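Local coordinates for N-methyltransferase (PDB 5BSZ), which probably transfers a methyl group from S-adenosylmethionine to a sugar nitrogen, acting as the N-methyltransferase for a trideoxysugar of kedarcidin, at residues Glu35-Val40 / Ala110-Thr115. Residues are numbered along the deposited sequence; the frame is centred on the assembly and turned at random.
With SAH (S-adenosyl-L-homocysteine), chain B.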
# COMPACT_ATOMS: atom_id res chain seq x y z
N GLU A 35 -18.29 29.86 20.49
CA GLU A 35 -18.89 31.18 20.59
C GLU A 35 -20.07 31.40 19.65
O GLU A 35 -21.11 31.98 20.06
CB GLU A 35 -17.79 32.26 20.47
CG GLU A 35 -18.24 33.71 20.49
CD GLU A 35 -19.09 34.06 21.70
OE1 GLU A 35 -19.97 34.95 21.54
OE2 GLU A 35 -18.99 33.38 22.76
N TRP A 36 -19.94 30.98 18.38
CA TRP A 36 -21.13 31.03 17.52
C TRP A 36 -22.35 30.41 18.18
O TRP A 36 -23.45 30.97 18.16
CB TRP A 36 -20.99 30.30 16.20
CG TRP A 36 -19.83 30.68 15.34
CD1 TRP A 36 -19.17 31.87 15.32
CD2 TRP A 36 -19.19 29.83 14.38
NE1 TRP A 36 -18.13 31.81 14.41
CE2 TRP A 36 -18.14 30.58 13.79
CE3 TRP A 36 -19.42 28.52 13.93
CZ2 TRP A 36 -17.32 30.07 12.80
CZ3 TRP A 36 -18.58 28.00 12.93
CH2 TRP A 36 -17.57 28.78 12.37
N VAL A 37 -22.18 29.20 18.70
CA VAL A 37 -23.29 28.45 19.27
C VAL A 37 -23.85 29.22 20.49
O VAL A 37 -25.05 29.46 20.57
CB VAL A 37 -22.83 27.04 19.73
CG1 VAL A 37 -23.99 26.32 20.44
CG2 VAL A 37 -22.35 26.21 18.53
N ARG A 38 -22.98 29.62 21.40
CA ARG A 38 -23.38 30.30 22.63
C ARG A 38 -24.25 31.53 22.30
O ARG A 38 -25.34 31.75 22.84
CB ARG A 38 -22.14 30.72 23.45
CG ARG A 38 -22.49 31.54 24.71
CD ARG A 38 -21.30 32.32 25.27
NE ARG A 38 -21.16 33.53 24.47
CZ ARG A 38 -21.97 34.59 24.56
NH1 ARG A 38 -22.89 34.68 25.53
NH2 ARG A 38 -21.82 35.59 23.71
N ARG A 39 -23.75 32.31 21.35
CA ARG A 39 -24.34 33.59 20.97
C ARG A 39 -25.69 33.40 20.33
O ARG A 39 -26.67 34.05 20.72
CB ARG A 39 -23.39 34.33 20.02
CG ARG A 39 -23.83 35.70 19.54
CD ARG A 39 -22.95 36.17 18.39
NE ARG A 39 -23.81 36.63 17.31
CZ ARG A 39 -23.51 37.59 16.44
NH1 ARG A 39 -24.40 37.93 15.51
NH2 ARG A 39 -22.34 38.20 16.49
N VAL A 40 -25.78 32.51 19.33
CA VAL A 40 -27.03 32.29 18.63
C VAL A 40 -28.10 31.69 19.58
O VAL A 40 -29.29 31.99 19.49
CB VAL A 40 -26.79 31.32 17.43
CG1 VAL A 40 -28.10 30.78 16.93
CG2 VAL A 40 -26.03 32.00 16.30
N ALA A 110 -30.58 23.66 24.06
CA ALA A 110 -29.96 23.75 22.70
C ALA A 110 -29.39 22.41 22.24
O ALA A 110 -28.90 21.59 23.04
CB ALA A 110 -28.82 24.74 22.74
N VAL A 111 -29.47 22.18 20.94
CA VAL A 111 -28.80 21.03 20.30
C VAL A 111 -27.94 21.57 19.14
O VAL A 111 -28.39 22.38 18.29
CB VAL A 111 -29.83 19.98 19.82
CG1 VAL A 111 -29.17 18.83 19.06
CG2 VAL A 111 -30.66 19.38 20.97
N CYS A 112 -26.68 21.13 19.08
CA CYS A 112 -25.86 21.53 17.94
C CYS A 112 -25.23 20.34 17.24
O CYS A 112 -25.04 19.25 17.81
CB CYS A 112 -24.83 22.59 18.34
SG CYS A 112 -23.63 22.05 19.59
N CYS A 113 -24.89 20.56 15.97
CA CYS A 113 -24.11 19.60 15.22
C CYS A 113 -23.13 20.40 14.35
O CYS A 113 -23.58 21.19 13.49
CB CYS A 113 -25.07 18.80 14.37
SG CYS A 113 -24.28 17.50 13.38
N LEU A 114 -21.85 20.26 14.62
CA LEU A 114 -20.88 21.24 14.17
C LEU A 114 -19.95 20.70 13.07
O LEU A 114 -19.83 19.50 12.89
CB LEU A 114 -20.05 21.72 15.35
CG LEU A 114 -20.87 22.40 16.45
CD1 LEU A 114 -19.97 22.82 17.59
CD2 LEU A 114 -21.61 23.61 15.91
N THR A 115 -19.25 21.63 12.42
CA THR A 115 -18.25 21.39 11.40
C THR A 115 -18.68 20.49 10.26
O THR A 115 -17.91 19.69 9.77
CB THR A 115 -16.93 20.92 12.04
OG1 THR A 115 -17.11 19.64 12.62
CG2 THR A 115 -16.65 21.80 13.14
N SAH B . -18.39 18.00 15.56
CA SAH B . -16.97 17.52 15.71
CB SAH B . -16.66 16.22 14.93
CG SAH B . -15.88 16.23 13.64
SD SAH B . -15.54 14.69 12.85
C SAH B . -16.12 18.72 15.42
O SAH B . -16.55 19.77 14.96
OXT SAH B . -14.98 18.71 15.78
C5' SAH B . -17.12 13.96 12.49
C4' SAH B . -17.54 13.05 13.66
O4' SAH B . -18.85 12.50 13.42
C3' SAH B . -16.64 11.83 13.82
O3' SAH B . -16.13 11.85 15.15
C2' SAH B . -17.50 10.59 13.64
O2' SAH B . -17.15 9.52 14.55
C1' SAH B . -18.88 11.15 13.86
N9 SAH B . -19.97 10.44 13.17
C8 SAH B . -19.97 9.94 11.89
N7 SAH B . -21.15 9.33 11.63
C5 SAH B . -21.89 9.41 12.76
C6 SAH B . -23.21 8.95 13.16
N6 SAH B . -23.91 8.29 12.22
N1 SAH B . -23.63 9.26 14.41
C2 SAH B . -22.87 9.89 15.30
N3 SAH B . -21.64 10.36 15.02
C4 SAH B . -21.12 10.15 13.79
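The backbone oxygen of Leu-114 is held by Ser-117 OG through a hydrogen bond and, more weakly, by the amino nitrogen N of the bound SAH, 3.4 Å from Leu-114 O. The leucine thus does two jobs: its carbonyl faces the amino acid end of the ligand, while its side chain turns back to the helix. CG lies anti to the carbonyl carbon (chi1 -61°), and the CD2 branch comes within 3.8 Å of Val-37 CG2, the two side chains meeting askew. A branched aliphatic residue suits each place, since both are buried and meet each other through methyl groups. The other branch of the valine, CG1, lies anti to the backbone N (chi1 175°) and reaches Cys-112 CB at 4.4 Å. Within 35-40 it is Val-37 that reaches two positions of 110-115, and the small side chain of Cys-112 is consistent with the close spacing, 7.5 Å between the CA atoms of Val-37 and Cys-112. Leu-51 and Leu-65 also touch the valine. Glu-35 and Arg-38, one turn apart and partly exposed, take no part in this packing. Arg-38 grips the carboxylate side-on, with NE 2.8 Å from Glu-35 OE2 and NH2 2.9 Å from Glu-35 OE1; each oxygen accepts through its syn lone pair and lies close to the guanidinium plane. Helix 30-44 packs through Val-37 over strands 50-54 and 110-113, while Trp-36 and Val-40 meet antiparallel strand 240-245; the loop after strand 110-113 lines the SAH pocket, as in the Rossmann-like fold of class I methyltransferases.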